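Long-range contact in beta-N-acetylhexosaminidase (Beutenbergia cavernae, PDB 5BU9), which probably hydrolyses terminal non-reducing N-acetyl-D-hexosamine residues of N-acetyl-beta-D-hexosaminides, as a member of glycosyl hydrolase family 3: residues Ala3-Phe15 against Val326-Ala340. Numbering follows the deposited sequence.
Sequences ADLSLEQRVGQLF and VDDAARRVLAAKGVA
Arg10 reaches out from helix 7-12 to take the carboxylate of Asp327, on helix 326-336, in a salt bridge. Arg10 NE does most of the work, giving its hydrogen to Asp327 OD1 at 2.8 Å, while Arg10 NH2 adds a weak bond to the same oxygen. This is no flat two-pronged pairing: the guanidinium and carboxylate planes stand 63° apart, and OD1 is met from above its own plane. A bend in the arginine chain at chi3 turns the guanidinium back, so that its NH1 edge gives a weak hydrogen bond to Leu5 O, in plane, and Leu7 CA sits over one face. With an alanine here, Asp327 would probably lose its cationic mate and the loop at Leu5 that tie.

Next to the ion pair the helices meet where Arg10 CB packs on the small Ala330, whose CB is 3.9 Å away. Leu14 then pushes its fork into helix 326-336, with CD2 3.5 Å from Ala329 CB and CD1 against Val326 CG1; Val11 CG2 touches that same valine methyl.

At the other end Gln13, bent at chi2 (-68°), presents OE1 to Lys337 NZ at 2.8 Å, the ammonium tilted only 16° from the carbonyl plane. Lys337 runs extended beyond CG, and its NZ also bonds to Gly38 O, Pro73 O and Asn39 OD1. The Leu334 side chain crosses that of Gln13 at about a right angle, its CD2 3.9 Å from Gln13 OE1.

The contact joins the chain's two ends on the outside of the TIM barrel, next to strand 15-20. Its chemistry is an apolar seam between two polar ties: a partly exposed ion pair, and an ammonium bonded to several neutral oxygens, which probably help to offset its charge.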
loop_
_atom_site.group_PDB
_atom_site.type_symbol
_atom_site.label_atom_id
_atom_site.label_comp_id
_atom_site.label_asym_id
_atom_site.label_seq_id
_atom_site.Cartn_x
_atom_site.Cartn_y
_atom_site.Cartn_z
ATOM N N ALA A 3 5.618 22.824 9.647
ATOM C CA ALA A 3 5.576 22.820 8.179
ATOM C C ALA A 3 4.160 23.086 7.664
ATOM O O ALA A 3 3.241 22.280 7.874
ATOM C CB ALA A 3 6.106 21.487 7.606
ATOM N N ASP A 4 3.999 24.224 6.989
ATOM C CA ASP A 4 2.726 24.611 6.385
ATOM C C ASP A 4 2.875 24.518 4.849
ATOM O O ASP A 4 3.498 25.341 4.184
ATOM C CB ASP A 4 2.293 26.012 6.843
ATOM C CG ASP A 4 3.395 27.055 6.661
ATOM O OD1 ASP A 4 4.567 26.665 6.438
ATOM O OD2 ASP A 4 3.097 28.268 6.744
ATOM N N LEU A 5 2.308 23.460 4.301
ATOM C CA LEU A 5 2.410 23.184 2.890
ATOM C C LEU A 5 1.361 23.992 2.128
ATOM O O LEU A 5 0.312 24.312 2.675
ATOM C CB LEU A 5 2.235 21.687 2.655
ATOM C CG LEU A 5 3.493 20.848 2.835
ATOM C CD1 LEU A 5 4.226 21.171 4.111
ATOM C CD2 LEU A 5 3.107 19.372 2.795
ATOM N N SER A 6 1.657 24.350 0.881
ATOM C CA SER A 6 0.659 24.938 -0.010
ATOM C C SER A 6 -0.386 23.872 -0.345
ATOM O O SER A 6 -0.142 22.683 -0.138
ATOM C CB SER A 6 1.314 25.413 -1.290
ATOM O OG SER A 6 1.888 24.275 -1.943
ATOM N N LEU A 7 -1.532 24.286 -0.881
ATOM C CA LEU A 7 -2.514 23.320 -1.392
ATOM C C LEU A 7 -1.863 22.255 -2.276
ATOM O O LEU A 7 -2.094 21.074 -2.064
ATOM C CB LEU A 7 -3.614 24.017 -2.188
ATOM C CG LEU A 7 -4.601 23.010 -2.765
ATOM C CD1 LEU A 7 -5.243 22.188 -1.650
ATOM C CD2 LEU A 7 -5.653 23.766 -3.529
ATOM N N GLU A 8 -1.039 22.690 -3.240
ATOM C CA GLU A 8 -0.405 21.791 -4.213
ATOM C C GLU A 8 0.450 20.754 -3.486
ATOM O O GLU A 8 0.398 19.564 -3.783
ATOM C CB GLU A 8 0.463 22.575 -5.218
ATOM C CG GLU A 8 -0.310 23.347 -6.288
ATOM C CD GLU A 8 -0.949 24.635 -5.764
ATOM O OE1 GLU A 8 -1.761 25.215 -6.520
ATOM O OE2 GLU A 8 -0.658 25.071 -4.614
ATOM N N GLN A 9 1.224 21.220 -2.511
ATOM C CA GLN A 9 2.097 20.345 -1.759
ATOM C C GLN A 9 1.303 19.370 -0.879
ATOM O O GLN A 9 1.721 18.225 -0.720
ATOM C CB GLN A 9 3.063 21.175 -0.923
ATOM C CG GLN A 9 4.125 21.879 -1.761
ATOM C CD GLN A 9 4.836 22.933 -0.961
ATOM O OE1 GLN A 9 4.294 23.418 0.019
ATOM N NE2 GLN A 9 6.055 23.288 -1.361
ATOM N N ARG A 10 0.161 19.792 -0.332
ATOM C CA ARG A 10 -0.645 18.876 0.487
ATOM C C ARG A 10 -1.248 17.768 -0.375
ATOM O O ARG A 10 -1.159 16.586 -0.030
ATOM C CB ARG A 10 -1.744 19.631 1.248
ATOM C CG ARG A 10 -1.200 20.613 2.276
ATOM C CD ARG A 10 -2.249 21.080 3.294
ATOM N NE ARG A 10 -3.427 21.720 2.702
ATOM C CZ ARG A 10 -3.526 23.011 2.356
ATOM N NH1 ARG A 10 -2.515 23.843 2.511
ATOM N NH2 ARG A 10 -4.657 23.485 1.846
ATOM N N VAL A 11 -1.825 18.143 -1.515
ATOM C CA VAL A 11 -2.285 17.164 -2.479
ATOM C C VAL A 11 -1.132 16.210 -2.836
ATOM O O VAL A 11 -1.296 14.989 -2.833
ATOM C CB VAL A 11 -2.836 17.840 -3.723
ATOM C CG1 VAL A 11 -3.092 16.795 -4.782
ATOM C CG2 VAL A 11 -4.113 18.547 -3.388
ATOM N N GLY A 12 0.043 16.772 -3.096
ATOM C CA GLY A 12 1.207 15.985 -3.449
ATOM C C GLY A 12 1.494 14.919 -2.418
ATOM O O GLY A 12 1.893 13.811 -2.761
ATOM N N GLN A 13 1.238 15.210 -1.150
ATOM C CA GLN A 13 1.452 14.188 -0.119
ATOM C C GLN A 13 0.519 12.970 -0.203
ATOM O O GLN A 13 0.802 11.949 0.433
ATOM C CB GLN A 13 1.304 14.814 1.269
ATOM C CG GLN A 13 2.334 15.822 1.545
ATOM C CD GLN A 13 3.705 15.211 1.677
ATOM O OE1 GLN A 13 3.898 14.251 2.427
ATOM N NE2 GLN A 13 4.665 15.751 0.934
ATOM N N LEU A 14 -0.604 13.112 -0.929
ATOM C CA LEU A 14 -1.629 12.066 -1.087
ATOM C C LEU A 14 -1.331 11.105 -2.247
ATOM O O LEU A 14 -2.175 10.272 -2.618
ATOM C CB LEU A 14 -3.012 12.710 -1.283
ATOM C CG LEU A 14 -3.421 13.790 -0.268
ATOM C CD1 LEU A 14 -4.878 14.177 -0.513
ATOM C CD2 LEU A 14 -3.218 13.313 1.181
ATOM N N PHE A 15 -0.133 11.208 -2.825
ATOM C CA PHE A 15 0.247 10.320 -3.921
ATOM C C PHE A 15 1.551 9.561 -3.666
ATOM O O PHE A 15 2.472 10.061 -3.014
ATOM C CB PHE A 15 0.368 11.100 -5.225
ATOM C CG PHE A 15 -0.953 11.477 -5.829
ATOM C CD1 PHE A 15 -1.644 12.602 -5.382
ATOM C CD2 PHE A 15 -1.503 10.720 -6.843
ATOM C CE1 PHE A 15 -2.860 12.962 -5.935
ATOM C CE2 PHE A 15 -2.725 11.071 -7.416
ATOM C CZ PHE A 15 -3.404 12.196 -6.964
ATOM N N VAL A 326 -9.381 16.445 1.454
ATOM C CA VAL A 326 -7.960 16.523 1.128
ATOM C C VAL A 326 -7.128 16.968 2.322
ATOM O O VAL A 326 -6.117 16.357 2.625
ATOM C CB VAL A 326 -7.741 17.463 -0.058
ATOM C CG1 VAL A 326 -6.292 17.895 -0.156
ATOM C CG2 VAL A 326 -8.175 16.753 -1.351
ATOM N N ASP A 327 -7.561 18.008 3.031
ATOM C CA ASP A 327 -6.778 18.508 4.170
ATOM C C ASP A 327 -6.654 17.491 5.310
ATOM O O ASP A 327 -5.605 17.412 5.955
ATOM C CB ASP A 327 -7.364 19.819 4.713
ATOM C CG ASP A 327 -6.956 21.028 3.869
ATOM O OD1 ASP A 327 -6.069 20.852 3.017
ATOM O OD2 ASP A 327 -7.513 22.144 4.030
ATOM N N ASP A 328 -7.708 16.716 5.558
ATOM C CA ASP A 328 -7.663 15.678 6.596
ATOM C C ASP A 328 -6.687 14.565 6.222
ATOM O O ASP A 328 -5.981 13.985 7.065
ATOM C CB ASP A 328 -9.049 15.054 6.810
ATOM C CG ASP A 328 -10.029 15.986 7.525
ATOM O OD1 ASP A 328 -9.621 17.070 7.990
ATOM O OD2 ASP A 328 -11.222 15.621 7.623
ATOM N N ALA A 329 -6.708 14.224 4.939
ATOM C CA ALA A 329 -5.868 13.171 4.421
ATOM C C ALA A 329 -4.387 13.568 4.580
ATOM O O ALA A 329 -3.582 12.785 5.076
ATOM C CB ALA A 329 -6.215 12.896 2.950
ATOM N N ALA A 330 -4.051 14.802 4.200
ATOM C CA ALA A 330 -2.668 15.261 4.257
ATOM C C ALA A 330 -2.182 15.278 5.691
ATOM O O ALA A 330 -1.022 14.969 5.965
ATOM C CB ALA A 330 -2.531 16.626 3.631
ATOM N N ARG A 331 -3.090 15.577 6.621
ATOM C CA ARG A 331 -2.727 15.604 8.035
ATOM C C ARG A 331 -2.373 14.189 8.518
ATOM O O ARG A 331 -1.450 14.051 9.301
ATOM C CB ARG A 331 -3.865 16.204 8.883
ATOM C CG ARG A 331 -3.431 17.214 9.905
ATOM C CD ARG A 331 -4.626 17.897 10.612
ATOM N NE ARG A 331 -5.320 18.804 9.711
ATOM C CZ ARG A 331 -6.581 18.664 9.332
ATOM N NH1 ARG A 331 -7.299 17.648 9.813
ATOM N NH2 ARG A 331 -7.131 19.555 8.495
ATOM N N ARG A 332 -3.085 13.150 8.059
ATOM C CA ARG A 332 -2.728 11.767 8.447
ATOM C C ARG A 332 -1.384 11.385 7.897
ATOM O O ARG A 332 -0.590 10.714 8.567
ATOM C CB ARG A 332 -3.752 10.743 7.970
ATOM C CG ARG A 332 -5.142 11.007 8.557
ATOM C CD ARG A 332 -6.167 9.980 8.163
ATOM N NE ARG A 332 -7.494 10.480 8.461
ATOM C CZ ARG A 332 -8.375 10.897 7.559
ATOM N NH1 ARG A 332 -8.096 10.817 6.264
ATOM N NH2 ARG A 332 -9.564 11.357 7.953
ATOM N N VAL A 333 -1.137 11.803 6.663
ATOM C CA VAL A 333 0.115 11.473 6.022
ATOM C C VAL A 333 1.287 12.177 6.728
ATOM O O VAL A 333 2.278 11.523 7.051
ATOM C CB VAL A 333 0.074 11.801 4.551
ATOM C CG1 VAL A 333 1.470 11.590 3.932
ATOM C CG2 VAL A 333 -0.988 10.929 3.854
ATOM N N LEU A 334 1.159 13.476 7.026
ATOM C CA LEU A 334 2.253 14.160 7.707
ATOM C C LEU A 334 2.469 13.580 9.105
ATOM O O LEU A 334 3.605 13.413 9.550
ATOM C CB LEU A 334 2.003 15.667 7.784
ATOM C CG LEU A 334 1.891 16.309 6.405
ATOM C CD1 LEU A 334 1.440 17.743 6.530
ATOM C CD2 LEU A 334 3.206 16.244 5.677
ATOM N N ALA A 335 1.386 13.256 9.800
ATOM C CA ALA A 335 1.516 12.656 11.131
ATOM C C ALA A 335 2.200 11.284 11.074
ATOM O O ALA A 335 2.952 10.938 11.969
ATOM C CB ALA A 335 0.172 12.529 11.783
ATOM N N ALA A 336 1.940 10.497 10.027
ATOM C CA ALA A 336 2.632 9.219 9.901
ATOM C C ALA A 336 4.116 9.467 9.606
ATOM O O ALA A 336 4.950 8.631 9.886
ATOM C CB ALA A 336 2.001 8.363 8.810
ATOM N N LYS A 337 4.452 10.614 9.028
ATOM C CA LYS A 337 5.856 10.959 8.823
ATOM C C LYS A 337 6.502 11.697 10.012
ATOM O O LYS A 337 7.662 12.103 9.930
ATOM C CB LYS A 337 6.004 11.811 7.569
ATOM C CG LYS A 337 5.580 11.104 6.293
ATOM C CD LYS A 337 5.660 12.083 5.106
ATOM C CE LYS A 337 5.504 11.345 3.797
ATOM N NZ LYS A 337 5.794 12.162 2.604
ATOM N N GLY A 338 5.752 11.876 11.102
ATOM C CA GLY A 338 6.244 12.587 12.278
ATOM C C GLY A 338 6.436 14.092 12.074
ATOM O O GLY A 338 7.320 14.699 12.687
ATOM N N VAL A 339 5.595 14.699 11.237
ATOM C CA VAL A 339 5.739 16.107 10.867
ATOM C C VAL A 339 4.566 17.010 11.320
ATOM O O VAL A 339 3.386 16.695 11.097
ATOM C CB VAL A 339 5.948 16.215 9.343
ATOM C CG1 VAL A 339 5.807 17.679 8.862
ATOM C CG2 VAL A 339 7.308 15.626 8.959
ATOM N N ALA A 340 4.911 18.131 11.958
ATOM C CA ALA A 340 3.940 19.143 12.395
ATOM C C ALA A 340 3.470 20.006 11.217
ATOM O O ALA A 340 2.324 20.462 11.167
ATOM C CB ALA A 340 4.552 20.027 13.501
#